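Local structure of DUF655 domain-containing protein (Archaeoglobus fulgidus, 2I5H) at residues T100-Q112 against E174-K186. The protein is of unknown function, a DUF655 protein whose family is grouped with the helix-hairpin-helix clan, which may hint at nucleic acid binding. Numbering follows the deposited sequence.
Sequences TELPYVIEHIIKQ and EKLIVSRIIYEIK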
ATOM      1  N   THR A 100     -12.030   1.120  -2.606  1.00 19.10           N
ATOM      2  CA  THR A 100     -12.001   0.413  -3.881  1.00 20.74           C
ATOM      3  C   THR A 100     -10.655   0.593  -4.577  1.00 19.19           C
ATOM      4  O   THR A 100     -10.119  -0.348  -5.155  1.00 19.72           O
ATOM      5  CB  THR A 100     -13.094   0.914  -4.836  1.00 22.75           C
ATOM      6  OG1 THR A 100     -14.373   0.783  -4.210  1.00 25.71           O
ATOM      7  CG2 THR A 100     -13.081   0.104  -6.131  1.00 25.33           C
ATOM      8  N   GLU A 101     -10.109   1.803  -4.507  1.00 18.29           N
ATOM      9  CA  GLU A 101      -8.842   2.097  -5.162  1.00 16.43           C
ATOM     10  C   GLU A 101      -7.605   1.590  -4.432  1.00 16.32           C
ATOM     11  O   GLU A 101      -6.586   1.340  -5.062  1.00 17.43           O
ATOM     12  CB  GLU A 101      -8.690   3.610  -5.385  1.00 16.64           C
ATOM     13  CG  GLU A 101      -9.722   4.246  -6.309  1.00 15.75           C
ATOM     14  CD  GLU A 101      -9.708   3.672  -7.720  1.00 16.92           C
ATOM     15  OE1 GLU A 101      -8.651   3.187  -8.171  1.00 19.09           O
ATOM     16  OE2 GLU A 101     -10.761   3.722  -8.388  1.00 21.55           O
ATOM     17  N   LEU A 102      -7.694   1.430  -3.114  1.00 14.87           N
ATOM     18  CA  LEU A 102      -6.539   1.007  -2.325  1.00 15.57           C
ATOM     19  C   LEU A 102      -5.716  -0.145  -2.899  1.00 15.87           C
ATOM     20  O   LEU A 102      -4.510  -0.000  -3.096  1.00 17.99           O
ATOM     21  CB  LEU A 102      -6.961   0.678  -0.882  1.00 15.42           C
ATOM     22  CG  LEU A 102      -5.815   0.389   0.106  1.00 16.68           C
ATOM     23  CD1 LEU A 102      -4.880   1.600   0.206  1.00 17.91           C
ATOM     24  CD2 LEU A 102      -6.392   0.053   1.472  1.00 14.82           C
ATOM     25  N   PRO A 103      -6.344  -1.299  -3.191  1.00 18.46           N
ATOM     26  CA  PRO A 103      -5.539  -2.399  -3.735  1.00 19.77           C
ATOM     27  C   PRO A 103      -4.821  -2.081  -5.050  1.00 20.35           C
ATOM     28  O   PRO A 103      -3.695  -2.529  -5.265  1.00 19.72           O
ATOM     29  CB  PRO A 103      -6.551  -3.546  -3.863  1.00 18.76           C
ATOM     30  CG  PRO A 103      -7.851  -2.828  -4.081  1.00 22.52           C
ATOM     31  CD  PRO A 103      -7.765  -1.676  -3.103  1.00 17.99           C
ATOM     32  N   TYR A 104      -5.469  -1.310  -5.921  1.00 18.17           N
ATOM     33  CA  TYR A 104      -4.876  -0.941  -7.205  1.00 20.11           C
ATOM     34  C   TYR A 104      -3.708   0.015  -7.032  1.00 19.47           C
ATOM     35  O   TYR A 104      -2.704  -0.085  -7.739  1.00 21.00           O
ATOM     36  CB  TYR A 104      -5.927  -0.299  -8.112  1.00 20.16           C
ATOM     37  CG  TYR A 104      -7.031  -1.248  -8.499  1.00 22.15           C
ATOM     38  CD1 TYR A 104      -6.794  -2.296  -9.386  1.00 24.03           C
ATOM     39  CD2 TYR A 104      -8.303  -1.130  -7.944  1.00 22.26           C
ATOM     40  CE1 TYR A 104      -7.802  -3.207  -9.709  1.00 24.87           C
ATOM     41  CE2 TYR A 104      -9.314  -2.029  -8.256  1.00 24.16           C
ATOM     42  CZ  TYR A 104      -9.053  -3.068  -9.141  1.00 25.82           C
ATOM     43  OH  TYR A 104     -10.052  -3.962  -9.448  1.00 29.13           O
ATOM     44  N   VAL A 105      -3.842   0.949  -6.097  1.00 17.97           N
ATOM     45  CA  VAL A 105      -2.791   1.922  -5.838  1.00 19.05           C
ATOM     46  C   VAL A 105      -1.589   1.252  -5.161  1.00 20.09           C
ATOM     47  O   VAL A 105      -0.442   1.525  -5.512  1.00 20.99           O
ATOM     48  CB  VAL A 105      -3.334   3.091  -4.980  1.00 17.75           C
ATOM     49  CG1 VAL A 105      -2.223   4.062  -4.630  1.00 17.62           C
ATOM     50  CG2 VAL A 105      -4.429   3.822  -5.753  1.00 19.44           C
ATOM     51  N   ILE A 106      -1.847   0.368  -4.202  1.00 19.75           N
ATOM     52  CA  ILE A 106      -0.755  -0.333  -3.531  1.00 20.08           C
ATOM     53  C   ILE A 106       0.023  -1.156  -4.562  1.00 20.83           C
ATOM     54  O   ILE A 106       1.254  -1.198  -4.539  1.00 21.67           O
ATOM     55  CB  ILE A 106      -1.279  -1.271  -2.420  1.00 19.90           C
ATOM     56  CG1 ILE A 106      -1.814  -0.436  -1.251  1.00 19.07           C
ATOM     57  CG2 ILE A 106      -0.161  -2.194  -1.940  1.00 21.37           C
ATOM     58  CD1 ILE A 106      -2.418  -1.258  -0.130  1.00 20.11           C
ATOM     59  N   GLU A 107      -0.701  -1.802  -5.469  1.00 22.13           N
ATOM     60  CA  GLU A 107      -0.072  -2.612  -6.508  1.00 24.52           C
ATOM     61  C   GLU A 107       0.836  -1.732  -7.362  1.00 24.53           C
ATOM     62  O   GLU A 107       1.938  -2.130  -7.728  1.00 25.23           O
ATOM     63  CB  GLU A 107      -1.143  -3.264  -7.379  1.00 26.75           C
ATOM     64  CG  GLU A 107      -0.606  -4.230  -8.421  1.00 31.74           C
ATOM     65  CD  GLU A 107      -1.713  -4.843  -9.253  1.00 34.05           C
ATOM     66  OE1 GLU A 107      -2.416  -4.083  -9.950  1.00 36.66           O
ATOM     67  OE2 GLU A 107      -1.886  -6.079  -9.204  1.00 37.23           O
ATOM     68  N   HIS A 108       0.362  -0.527  -7.667  1.00 24.87           N
ATOM     69  CA  HIS A 108       1.119   0.428  -8.463  1.00 26.14           C
ATOM     70  C   HIS A 108       2.417   0.771  -7.741  1.00 26.97           C
ATOM     71  O   HIS A 108       3.493   0.784  -8.340  1.00 26.50           O
ATOM     72  CB  HIS A 108       0.293   1.703  -8.665  1.00 27.99           C
ATOM     73  CG  HIS A 108       0.972   2.740  -9.503  1.00 30.61           C
ATOM     74  ND1 HIS A 108       1.121   2.615 -10.868  1.00 31.04           N
ATOM     75  CD2 HIS A 108       1.537   3.925  -9.172  1.00 32.08           C
ATOM     76  CE1 HIS A 108       1.747   3.678 -11.341  1.00 32.54           C
ATOM     77  NE2 HIS A 108       2.010   4.489 -10.331  1.00 32.64           N
ATOM     78  N   ILE A 109       2.302   1.051  -6.448  1.00 24.78           N
ATOM     79  CA  ILE A 109       3.451   1.403  -5.624  1.00 24.86           C
ATOM     80  C   ILE A 109       4.525   0.314  -5.591  1.00 25.80           C
ATOM     81  O   ILE A 109       5.704   0.593  -5.802  1.00 27.14           O
ATOM     82  CB  ILE A 109       3.007   1.713  -4.177  1.00 23.46           C
ATOM     83  CG1 ILE A 109       2.111   2.957  -4.170  1.00 23.86           C
ATOM     84  CG2 ILE A 109       4.223   1.933  -3.284  1.00 22.17           C
ATOM     85  CD1 ILE A 109       1.478   3.249  -2.824  1.00 23.09           C
ATOM     86  N   ILE A 110       4.129  -0.926  -5.333  1.00 27.10           N
ATOM     87  CA  ILE A 110       5.114  -1.998  -5.268  1.00 30.15           C
ATOM     88  C   ILE A 110       5.788  -2.253  -6.616  1.00 31.43           C
ATOM     89  O   ILE A 110       6.951  -2.651  -6.664  1.00 31.78           O
ATOM     90  CB  ILE A 110       4.494  -3.309  -4.743  1.00 30.94           C
ATOM     91  CG1 ILE A 110       3.372  -3.773  -5.668  1.00 32.18           C
ATOM     92  CG2 ILE A 110       3.974  -3.094  -3.325  1.00 30.08           C
ATOM     93  CD1 ILE A 110       2.772  -5.108  -5.271  1.00 35.20           C
ATOM     94  N   LYS A 111       5.063  -2.013  -7.704  1.00 32.02           N
ATOM     95  CA  LYS A 111       5.620  -2.207  -9.041  1.00 35.54           C
ATOM     96  C   LYS A 111       6.671  -1.148  -9.372  1.00 37.31           C
ATOM     97  O   LYS A 111       7.500  -1.344 -10.262  1.00 39.03           O
ATOM     98  CB  LYS A 111       4.513  -2.168 -10.097  1.00 35.43           C
ATOM     99  CG  LYS A 111       3.603  -3.387 -10.104  1.00 37.30           C
ATOM    100  CD  LYS A 111       2.574  -3.294 -11.221  1.00 38.32           C
ATOM    101  CE  LYS A 111       1.728  -4.551 -11.315  1.00 41.04           C
ATOM    102  NZ  LYS A 111       0.740  -4.466 -12.428  1.00 43.34           N
ATOM    103  N   GLN A 112       6.635  -0.026  -8.658  1.00 38.48           N
ATOM    104  CA  GLN A 112       7.590   1.053  -8.891  1.00 40.61           C
ATOM    105  C   GLN A 112       8.849   0.832  -8.065  1.00 42.02           C
ATOM    106  O   GLN A 112       9.815   1.590  -8.161  1.00 42.24           O
ATOM    107  CB  GLN A 112       6.971   2.406  -8.524  1.00 41.05           C
ATOM    108  CG  GLN A 112       5.565   2.610  -9.066  1.00 41.53           C
ATOM    109  CD  GLN A 112       5.473   2.416 -10.567  1.00 42.84           C
ATOM    110  OE1 GLN A 112       4.385   2.239 -11.112  1.00 44.47           O
ATOM    111  NE2 GLN A 112       6.615   2.459 -11.245  1.00 41.70           N
ATOM    112  N   GLU A 174       2.742  -9.985  -6.843  1.00 37.58           N
ATOM    113  CA  GLU A 174       2.261  -8.651  -6.501  1.00 37.06           C
ATOM    114  C   GLU A 174       0.971  -8.749  -5.702  1.00 35.13           C
ATOM    115  O   GLU A 174       0.791  -8.047  -4.708  1.00 34.70           O
ATOM    116  CB  GLU A 174       2.011  -7.814  -7.762  1.00 37.86           C
ATOM    117  CG  GLU A 174       3.220  -7.666  -8.663  1.00 40.16           C
ATOM    118  CD  GLU A 174       3.279  -8.736  -9.732  1.00 41.42           C
ATOM    119  OE1 GLU A 174       3.130  -9.928  -9.394  1.00 41.96           O
ATOM    120  OE2 GLU A 174       3.476  -8.380 -10.912  1.00 42.06           O
ATOM    121  N   LYS A 175       0.074  -9.624  -6.143  1.00 34.39           N
ATOM    122  CA  LYS A 175      -1.204  -9.810  -5.469  1.00 35.35           C
ATOM    123  C   LYS A 175      -0.995 -10.323  -4.051  1.00 34.30           C
ATOM    124  O   LYS A 175      -1.709  -9.933  -3.126  1.00 33.45           O
ATOM    125  CB  LYS A 175      -2.082 -10.791  -6.249  1.00 37.05           C
ATOM    126  CG  LYS A 175      -3.445 -11.009  -5.618  1.00 41.22           C
ATOM    127  CD  LYS A 175      -4.399 -11.720  -6.560  1.00 43.39           C
ATOM    128  CE  LYS A 175      -5.785 -11.810  -5.945  1.00 45.77           C
ATOM    129  NZ  LYS A 175      -6.300 -10.457  -5.584  1.00 46.36           N
ATOM    130  N   LEU A 176      -0.015 -11.206  -3.886  1.00 32.72           N
ATOM    131  CA  LEU A 176       0.289 -11.754  -2.573  1.00 31.83           C
ATOM    132  C   LEU A 176       0.753 -10.625  -1.665  1.00 29.49           C
ATOM    133  O   LEU A 176       0.335 -10.530  -0.513  1.00 27.38           O
ATOM    134  CB  LEU A 176       1.390 -12.810  -2.676  1.00 32.06           C
ATOM    135  CG  LEU A 176       1.084 -14.080  -3.470  1.00 32.59           C
ATOM    136  CD1 LEU A 176       2.352 -14.920  -3.562  1.00 33.77           C
ATOM    137  CD2 LEU A 176      -0.038 -14.863  -2.799  1.00 32.33           C
ATOM    138  N   ILE A 177       1.623  -9.771  -2.194  1.00 27.75           N
ATOM    139  CA  ILE A 177       2.140  -8.645  -1.427  1.00 28.17           C
ATOM    140  C   ILE A 177       1.019  -7.666  -1.078  1.00 27.05           C
ATOM    141  O   ILE A 177       0.896  -7.243   0.069  1.00 25.62           O
ATOM    142  CB  ILE A 177       3.239  -7.892  -2.207  1.00 28.32           C
ATOM    143  CG1 ILE A 177       4.439  -8.811  -2.437  1.00 30.00           C
ATOM    144  CG2 ILE A 177       3.667  -6.652  -1.436  1.00 29.08           C
ATOM    145  CD1 ILE A 177       5.100  -9.296  -1.160  1.00 30.28           C
ATOM    146  N   VAL A 178       0.206  -7.310  -2.068  1.00 26.69           N
ATOM    147  CA  VAL A 178      -0.901  -6.382  -1.840  1.00 25.62           C
ATOM    148  C   VAL A 178      -1.829  -6.919  -0.756  1.00 25.33           C
ATOM    149  O   VAL A 178      -2.274  -6.168   0.114  1.00 24.72           O
ATOM    150  CB  VAL A 178      -1.716  -6.144  -3.134  1.00 24.60           C
ATOM    151  CG1 VAL A 178      -2.947  -5.305  -2.829  1.00 24.70           C
ATOM    152  CG2 VAL A 178      -0.847  -5.446  -4.167  1.00 24.94           C
ATOM    153  N   SER A 179      -2.115  -8.218  -0.812  1.00 25.25           N
ATOM    154  CA  SER A 179      -2.983  -8.855   0.172  1.00 25.45           C
ATOM    155  C   SER A 179      -2.422  -8.722   1.579  1.00 23.98           C
ATOM    156  O   SER A 179      -3.166  -8.467   2.524  1.00 24.19           O
ATOM    157  CB  SER A 179      -3.171 -10.342  -0.150  1.00 27.08           C
ATOM    158  OG  SER A 179      -4.015 -10.524  -1.269  1.00 29.81           O
ATOM    159  N   ARG A 180      -1.111  -8.903   1.721  1.00 23.48           N
ATOM    160  CA  ARG A 180      -0.481  -8.793   3.032  1.00 23.42           C
ATOM    161  C   ARG A 180      -0.520  -7.355   3.535  1.00 23.85           C
ATOM    162  O   ARG A 180      -0.861  -7.105   4.689  1.00 24.00           O
ATOM    163  CB  ARG A 180       0.968  -9.291   2.989  1.00 23.36           C
ATOM    164  CG  ARG A 180       1.699  -9.181   4.329  1.00 24.66           C
ATOM    165  CD  ARG A 180       0.995  -9.978   5.425  1.00 23.82           C
ATOM    166  NE  ARG A 180       1.543  -9.692   6.750  1.00 25.77           N
ATOM    167  CZ  ARG A 180       1.139 -10.282   7.871  1.00 24.34           C
ATOM    168  NH1 ARG A 180       0.183 -11.198   7.837  1.00 26.92           N
ATOM    169  NH2 ARG A 180       1.683  -9.945   9.032  1.00 26.83           N
ATOM    170  N   ILE A 181      -0.178  -6.407   2.670  1.00 21.90           N
ATOM    171  CA  ILE A 181      -0.193  -5.001   3.069  1.00 23.18           C
ATOM    172  C   ILE A 181      -1.587  -4.586   3.537  1.00 22.79           C
ATOM    173  O   ILE A 181      -1.743  -3.975   4.593  1.00 22.47           O
ATOM    174  CB  ILE A 181       0.271  -4.093   1.910  1.00 24.12           C
ATOM    175  CG1 ILE A 181       1.747  -4.378   1.608  1.00 22.61           C
ATOM    176  CG2 ILE A 181       0.073  -2.625   2.278  1.00 23.05           C
ATOM    177  CD1 ILE A 181       2.281  -3.672   0.375  1.00 24.87           C
ATOM    178  N   ILE A 182      -2.604  -4.928   2.758  1.00 22.17           N
ATOM    179  CA  ILE A 182      -3.966  -4.589   3.135  1.00 25.00           C
ATOM    180  C   ILE A 182      -4.322  -5.254   4.462  1.00 24.42           C
ATOM    181  O   ILE A 182      -4.986  -4.655   5.306  1.00 24.48           O
ATOM    182  CB  ILE A 182      -4.960  -5.013   2.033  1.00 26.06           C
ATOM    183  CG1 ILE A 182      -4.819  -4.060   0.840  1.00 29.15           C
ATOM    184  CG2 ILE A 182      -6.382  -5.016   2.571  1.00 30.19           C
ATOM    185  CD1 ILE A 182      -5.730  -4.364  -0.321  1.00 30.35           C
ATOM    186  N   TYR A 183      -3.862  -6.488   4.656  1.00 24.33           N
ATOM    187  CA  TYR A 183      -4.146  -7.194   5.900  1.00 25.25           C
ATOM    188  C   TYR A 183      -3.570  -6.430   7.090  1.00 24.64           C
ATOM    189  O   TYR A 183      -4.237  -6.254   8.108  1.00 26.94           O
ATOM    190  CB  TYR A 183      -3.554  -8.605   5.873  1.00 27.17           C
ATOM    191  CG  TYR A 183      -3.806  -9.364   7.156  1.00 28.63           C
ATOM    192  CD1 TYR A 183      -5.053  -9.925   7.423  1.00 31.23           C
ATOM    193  CD2 TYR A 183      -2.812  -9.478   8.126  1.00 30.13           C
ATOM    194  CE1 TYR A 183      -5.305 -10.583   8.628  1.00 33.37           C
ATOM    195  CE2 TYR A 183      -3.053 -10.132   9.333  1.00 32.38           C
ATOM    196  CZ  TYR A 183      -4.299 -10.680   9.576  1.00 32.29           C
ATOM    197  OH  TYR A 183      -4.539 -11.327  10.769  1.00 37.08           O
ATOM    198  N   GLU A 184      -2.331  -5.974   6.954  1.00 23.37           N
ATOM    199  CA  GLU A 184      -1.669  -5.239   8.025  1.00 24.94           C
ATOM    200  C   GLU A 184      -2.354  -3.904   8.296  1.00 25.34           C
ATOM    201  O   GLU A 184      -2.523  -3.505   9.449  1.00 24.49           O
ATOM    202  CB  GLU A 184      -0.190  -5.035   7.679  1.00 25.03           C
ATOM    203  CG  GLU A 184       0.611  -6.343   7.701  1.00 25.90           C
ATOM    204  CD  GLU A 184       2.070  -6.176   7.313  1.00 26.38           C
ATOM    205  OE1 GLU A 184       2.555  -5.028   7.263  1.00 26.88           O
ATOM    206  OE2 GLU A 184       2.742  -7.206   7.068  1.00 28.86           O
ATOM    207  N   ILE A 185      -2.763  -3.222   7.234  1.00 25.10           N
ATOM    208  CA  ILE A 185      -3.449  -1.945   7.384  1.00 26.44           C
ATOM    209  C   ILE A 185      -4.753  -2.131   8.160  1.00 28.71           C
ATOM    210  O   ILE A 185      -5.115  -1.302   8.993  1.00 29.32           O
ATOM    211  CB  ILE A 185      -3.759  -1.323   6.009  1.00 25.93           C
ATOM    212  CG1 ILE A 185      -2.450  -0.893   5.340  1.00 25.12           C
ATOM    213  CG2 ILE A 185      -4.728  -0.152   6.166  1.00 26.73           C
ATOM    214  CD1 ILE A 185      -2.627  -0.291   3.962  1.00 25.40           C
ATOM    215  N   LYS A 186      -5.447  -3.231   7.890  1.00 29.72           N
ATOM    216  CA  LYS A 186      -6.708  -3.519   8.562  1.00 32.14           C
ATOM    217  C   LYS A 186      -6.507  -4.061   9.971  1.00 32.77           C
ATOM    218  O   LYS A 186      -7.385  -3.927  10.824  1.00 34.65           O
ATOM    219  CB  LYS A 186      -7.525  -4.531   7.761  1.00 32.02           C
ATOM    220  CG  LYS A 186      -8.003  -4.039   6.412  1.00 35.41           C
ATOM    221  CD  LYS A 186      -8.896  -5.079   5.758  1.00 36.91           C
ATOM    222  CE  LYS A 186      -9.435  -4.596   4.425  1.00 40.22           C
ATOM    223  NZ  LYS A 186     -10.329  -5.609   3.787  1.00 42.66           N
TER
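With CG1 anti to its carbonyl carbon (chi1 -70°), I106 sends CG2 to I181 and CD1 to I181 and I182; in I110, CG1 between N and the carbonyl carbon (chi1 61°) carries CD1 to the E174 turn and leaves CG2 for I177 and I181. I106 is a knob in the hole formed by V178, I181, I182 and I185. Its CG2 meets I181 CD1 at 3.7 Å and its CD1 meets I181 CG2, the two chains antiparallel, end past end. The same CD1 rests 3.8 Å from I182 CG1 and also touches I185 CD1. Trimming I106 to an alanine is likely to open a gap between the helices, taking a packing partner from I181, I182 and I185. One turn on, I110 fills the hole of E174, I177, V178 and I181, its CD1 3.6 Å from E174 O and its CG2 4.0 Å from I177 CG2. V178 answers as a knob among P103, E107, I106 and I110, with CG2 3.8 Å from E107 CA; beside it, I182 CD1 touches P103 CB at 3.7 Å. The segment axes approach to 9.5 Å, their N-to-C directions 121° apart. Helix 96-111, with L102 on L24 of strand 20-27, is thus joined to helix 173-186, while Y117 of helix 114-121 touches I110 and I177. E174 OE2 forms a salt bridge with R172; K111 NZ stays 5.0 Å from E174 OE2, too far to bridge. Lacking polar links, the pairing probably depends on aliphatic fit and burial.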